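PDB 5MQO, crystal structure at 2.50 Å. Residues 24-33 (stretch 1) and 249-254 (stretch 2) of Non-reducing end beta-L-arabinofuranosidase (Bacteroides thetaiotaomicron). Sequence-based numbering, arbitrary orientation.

Stretch 1 24-33: GLTDMSQSRY
Stretch 2 (249-254) VEMYRA

An irregular segment, residues 24-33, lies against one turn and a half of helix, residues 249-254, in a small contact held by one hydrogen bond and by packing around R253. The two stretches belong to one chain, and together they bury 310 Å².

Stretch 2 is helical throughout, with R253 N hydrogen-bonded to V249 O (2.9 Å) and A254 N to E250 O (2.9 Å). Stretch 1 has no regular helix or strand. T26 (phi/psi -129/129) is extended and D27 (-110/86) less fully so. A type I turn then runs from M28 to S31, with S29 (-65/-30) and Q30 (-101/3) at its corners, and is closed by S31 N to M28 O at 3.1 Å.

The register places the CA of T26 7.0 Å from the CA of E250, and the CA of D27 6.7 Å from the CA of R253. E250 has chi1 t and chi2 p, which brings its carboxylate nearer to stretch 1. Its OE1 accepts a hydrogen bond from D27 N at 3.0 Å, with a nearly straight angle of 164°. Its OE2 forms a salt bridge with R253 NH1, also 3.0 Å, so the carboxylate links the loop backbone to the arginine one helical turn on. T26 CG2 packs 3.3 Å from E250 OE2.

R253 points toward stretch 1 and gives the largest covered area, 89 Å². Its chain is m, t, t. D27 O lies 3.3 Å from R253 CD. M28 (m, t, p) sets CG over one guanidinium face, 3.6 Å from R253 NH2. S31 OG (chi1 m) approaches R253 NE to 3.7 Å.

D27 has chi1 t; its OD1 accepts hydrogen bonds from S29 N at 3.2 Å and from S29 OG at a very short 2.5 Å. Y252 OH lies over one face of the R32 guanidinium, 3.8 Å from R32 NH2.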

ATOM      1  N   GLY A  24      12.443   9.057  10.394  1.00 62.83           N
ATOM      2  CA  GLY A  24      11.490   8.586   9.370  1.00 62.46           C
ATOM      3  C   GLY A  24      10.038   8.415   9.829  1.00 60.00           C
ATOM      4  O   GLY A  24       9.772   8.361  11.027  1.00 60.23           O
ATOM      5  N   LEU A  25       9.107   8.363   8.869  1.00 57.96           N
ATOM      6  CA  LEU A  25       7.708   7.934   9.097  1.00 57.29           C
ATOM      7  C   LEU A  25       7.642   6.689   9.954  1.00 57.96           C
ATOM      8  O   LEU A  25       6.799   6.603  10.863  1.00 61.52           O
ATOM      9  CB  LEU A  25       7.004   7.639   7.766  1.00 58.26           C
ATOM     10  CG  LEU A  25       5.527   7.218   7.718  1.00 56.48           C
ATOM     11  CD1 LEU A  25       4.643   8.261   8.392  1.00 55.63           C
ATOM     12  CD2 LEU A  25       5.110   7.036   6.266  1.00 56.03           C
ATOM     13  N   THR A  26       8.509   5.721   9.650  1.00 57.20           N
ATOM     14  CA  THR A  26       8.862   4.675  10.615  1.00 58.21           C
ATOM     15  C   THR A  26      10.368   4.494  10.789  1.00 57.74           C
ATOM     16  O   THR A  26      11.116   4.255   9.840  1.00 59.07           O
ATOM     17  CB  THR A  26       8.180   3.312  10.327  1.00 56.95           C
ATOM     18  OG1 THR A  26       8.252   3.006   8.936  1.00 51.28           O
ATOM     19  CG2 THR A  26       6.717   3.391  10.737  1.00 60.52           C
ATOM     20  N   ASP A  27      10.770   4.515  12.048  1.00 56.74           N
ATOM     21  CA  ASP A  27      12.134   4.623  12.410  1.00 56.90           C
ATOM     22  C   ASP A  27      12.708   3.345  13.016  1.00 56.60           C
ATOM     23  O   ASP A  27      12.776   3.216  14.237  1.00 60.73           O
ATOM     24  CB  ASP A  27      12.217   5.762  13.397  1.00 59.03           C
ATOM     25  CG  ASP A  27      13.609   6.111  13.744  1.00 60.48           C
ATOM     26  OD1 ASP A  27      14.520   5.731  12.980  1.00 60.88           O
ATOM     27  OD2 ASP A  27      13.772   6.779  14.787  1.00 64.09           O
ATOM     28  N   MET A  28      13.178   2.434  12.162  1.00 54.82           N
ATOM     29  CA  MET A  28      13.927   1.241  12.596  1.00 53.98           C
ATOM     30  C   MET A  28      15.449   1.519  12.764  1.00 55.22           C
ATOM     31  O   MET A  28      16.270   0.609  12.809  1.00 52.20           O
ATOM     32  CB  MET A  28      13.677   0.084  11.617  1.00 53.71           C
ATOM     33  CG  MET A  28      12.216  -0.311  11.573  1.00 53.99           C
ATOM     34  SD  MET A  28      11.662  -1.744  10.629  1.00 56.95           S
ATOM     35  CE  MET A  28      12.939  -2.895  11.005  1.00 58.03           C
ATOM     36  N   SER A  29      15.821   2.784  12.911  1.00 57.97           N
ATOM     37  CA  SER A  29      17.219   3.175  12.936  1.00 60.33           C
ATOM     38  C   SER A  29      18.000   2.632  14.145  1.00 60.99           C
ATOM     39  O   SER A  29      19.181   2.387  14.022  1.00 60.11           O
ATOM     40  CB  SER A  29      17.305   4.692  12.869  1.00 60.68           C
ATOM     41  OG  SER A  29      16.720   5.261  14.029  1.00 61.40           O
ATOM     42  N   GLN A  30      17.327   2.434  15.284  1.00 65.23           N
ATOM     43  CA  GLN A  30      17.902   1.793  16.492  1.00 66.02           C
ATOM     44  C   GLN A  30      17.493   0.332  16.662  1.00 63.28           C
ATOM     45  O   GLN A  30      17.829  -0.279  17.672  1.00 62.22           O
ATOM     46  CB  GLN A  30      17.441   2.506  17.780  1.00 68.12           C
ATOM     47  CG  GLN A  30      17.526   4.020  17.778  1.00 73.80           C
ATOM     48  CD  GLN A  30      18.954   4.521  17.870  1.00 79.18           C
ATOM     49  OE1 GLN A  30      19.602   4.346  18.896  1.00 82.48           O
ATOM     50  NE2 GLN A  30      19.456   5.146  16.794  1.00 81.00           N
ATOM     51  N   SER A  31      16.750  -0.227  15.720  1.00 60.58           N
ATOM     52  CA  SER A  31      16.159  -1.541  15.937  1.00 62.37           C
ATOM     53  C   SER A  31      17.224  -2.620  15.754  1.00 62.74           C
ATOM     54  O   SER A  31      17.897  -2.620  14.752  1.00 65.18           O
ATOM     55  CB  SER A  31      14.974  -1.741  14.993  1.00 61.32           C
ATOM     56  OG  SER A  31      13.979  -0.777  15.280  1.00 60.53           O
ATOM     57  N   ARG A  32      17.378  -3.527  16.715  1.00 65.22           N
ATOM     58  CA  ARG A  32      18.560  -4.401  16.770  1.00 68.73           C
ATOM     59  C   ARG A  32      18.652  -5.399  15.632  1.00 65.78           C
ATOM     60  O   ARG A  32      19.743  -5.803  15.285  1.00 63.98           O
ATOM     61  CB  ARG A  32      18.599  -5.188  18.076  1.00 79.34           C
ATOM     62  CG  ARG A  32      18.520  -4.341  19.350  1.00 91.01           C
ATOM     63  CD  ARG A  32      17.434  -4.861  20.295  1.00100.03           C
ATOM     64  NE  ARG A  32      17.424  -4.216  21.616  1.00108.96           N
ATOM     65  CZ  ARG A  32      16.578  -4.507  22.620  1.00111.00           C
ATOM     66  NH1 ARG A  32      15.634  -5.456  22.494  1.00106.29           N
ATOM     67  NH2 ARG A  32      16.679  -3.832  23.768  1.00112.14           N
ATOM     68  N   TYR A  33      17.510  -5.805  15.068  1.00 63.29           N
ATOM     69  CA  TYR A  33      17.462  -6.803  13.995  1.00 60.88           C
ATOM     70  C   TYR A  33      16.824  -6.218  12.740  1.00 60.80           C
ATOM     71  O   TYR A  33      16.217  -6.926  11.941  1.00 63.50           O
ATOM     72  CB  TYR A  33      16.682  -8.034  14.464  1.00 60.72           C
ATOM     73  CG  TYR A  33      17.142  -8.572  15.793  1.00 58.35           C
ATOM     74  CD1 TYR A  33      16.621  -8.068  16.996  1.00 56.38           C
ATOM     75  CD2 TYR A  33      18.119  -9.578  15.862  1.00 57.63           C
ATOM     76  CE1 TYR A  33      17.060  -8.551  18.228  1.00 55.27           C
ATOM     77  CE2 TYR A  33      18.558 -10.071  17.092  1.00 57.34           C
ATOM     78  CZ  TYR A  33      18.030  -9.546  18.262  1.00 55.55           C
ATOM     79  OH  TYR A  33      18.464 -10.029  19.446  1.00 55.33           O
ATOM     80  N   VAL A 249       4.736   0.067  19.054  1.00 60.46           N
ATOM     81  CA  VAL A 249       6.154  -0.162  18.709  1.00 57.94           C
ATOM     82  C   VAL A 249       6.783   1.141  18.187  1.00 57.25           C
ATOM     83  O   VAL A 249       7.965   1.443  18.443  1.00 54.68           O
ATOM     84  CB  VAL A 249       6.334  -1.279  17.663  1.00 57.14           C
ATOM     85  CG1 VAL A 249       7.797  -1.411  17.234  1.00 57.81           C
ATOM     86  CG2 VAL A 249       5.865  -2.612  18.216  1.00 57.28           C
ATOM     87  N   GLU A 250       6.005   1.926  17.462  1.00 55.13           N
ATOM     88  CA  GLU A 250       6.539   3.193  17.013  1.00 56.92           C
ATOM     89  C   GLU A 250       6.755   4.154  18.206  1.00 57.07           C
ATOM     90  O   GLU A 250       7.656   4.975  18.184  1.00 54.48           O
ATOM     91  CB  GLU A 250       5.667   3.797  15.920  1.00 56.11           C
ATOM     92  CG  GLU A 250       6.402   4.760  15.009  1.00 57.48           C
ATOM     93  CD  GLU A 250       7.619   4.156  14.322  1.00 60.07           C
ATOM     94  OE1 GLU A 250       8.629   4.898  14.157  1.00 59.74           O
ATOM     95  OE2 GLU A 250       7.560   2.961  13.926  1.00 62.97           O
ATOM     96  N   MET A 251       5.957   4.023  19.256  1.00 58.86           N
ATOM     97  CA  MET A 251       6.182   4.824  20.450  1.00 59.68           C
ATOM     98  C   MET A 251       7.383   4.389  21.235  1.00 58.39           C
ATOM     99  O   MET A 251       8.078   5.246  21.790  1.00 57.68           O
ATOM    100  CB  MET A 251       4.973   4.834  21.355  1.00 62.94           C
ATOM    101  CG  MET A 251       4.074   6.007  21.048  1.00 66.10           C
ATOM    102  SD  MET A 251       4.774   7.513  21.733  1.00 70.60           S
ATOM    103  CE  MET A 251       3.501   8.605  21.151  1.00 71.10           C
ATOM    104  N   TYR A 252       7.638   3.082  21.289  1.00 56.99           N
ATOM    105  CA  TYR A 252       8.891   2.591  21.902  1.00 58.02           C
ATOM    106  C   TYR A 252      10.086   3.124  21.132  1.00 56.28           C
ATOM    107  O   TYR A 252      10.986   3.703  21.708  1.00 57.21           O
ATOM    108  CB  TYR A 252       8.937   1.072  21.942  1.00 58.56           C
ATOM    109  CG  TYR A 252      10.302   0.478  22.187  1.00 58.92           C
ATOM    110  CD1 TYR A 252      10.917   0.545  23.444  1.00 59.85           C
ATOM    111  CD2 TYR A 252      10.967  -0.192  21.167  1.00 60.40           C
ATOM    112  CE1 TYR A 252      12.172  -0.030  23.664  1.00 60.40           C
ATOM    113  CE2 TYR A 252      12.216  -0.769  21.368  1.00 62.18           C
ATOM    114  CZ  TYR A 252      12.825  -0.687  22.613  1.00 61.92           C
ATOM    115  OH  TYR A 252      14.060  -1.290  22.756  1.00 62.41           O
ATOM    116  N   ARG A 253      10.051   2.953  19.818  1.00 55.00           N
ATOM    117  CA  ARG A 253      11.002   3.607  18.925  1.00 54.13           C
ATOM    118  C   ARG A 253      11.216   5.079  19.193  1.00 54.11           C
ATOM    119  O   ARG A 253      12.352   5.526  19.164  1.00 55.59           O
ATOM    120  CB  ARG A 253      10.594   3.430  17.459  1.00 53.88           C
ATOM    121  CG  ARG A 253      10.924   2.028  16.954  1.00 53.16           C
ATOM    122  CD  ARG A 253      10.201   1.691  15.689  1.00 50.83           C
ATOM    123  NE  ARG A 253      10.399   0.295  15.360  1.00 50.11           N
ATOM    124  CZ  ARG A 253       9.760  -0.319  14.365  1.00 49.85           C
ATOM    125  NH1 ARG A 253       8.912   0.359  13.596  1.00 50.45           N
ATOM    126  NH2 ARG A 253       9.981  -1.611  14.122  1.00 48.14           N
ATOM    127  N   ALA A 254      10.143   5.816  19.447  1.00 53.82           N
ATOM    128  CA  ALA A 254      10.238   7.250  19.690  1.00 54.81           C
ATOM    129  C   ALA A 254      10.637   7.677  21.109  1.00 57.31           C
ATOM    130  O   ALA A 254      11.068   8.812  21.285  1.00 57.96           O
ATOM    131  CB  ALA A 254       8.947   7.928  19.308  1.00 53.76           C
TER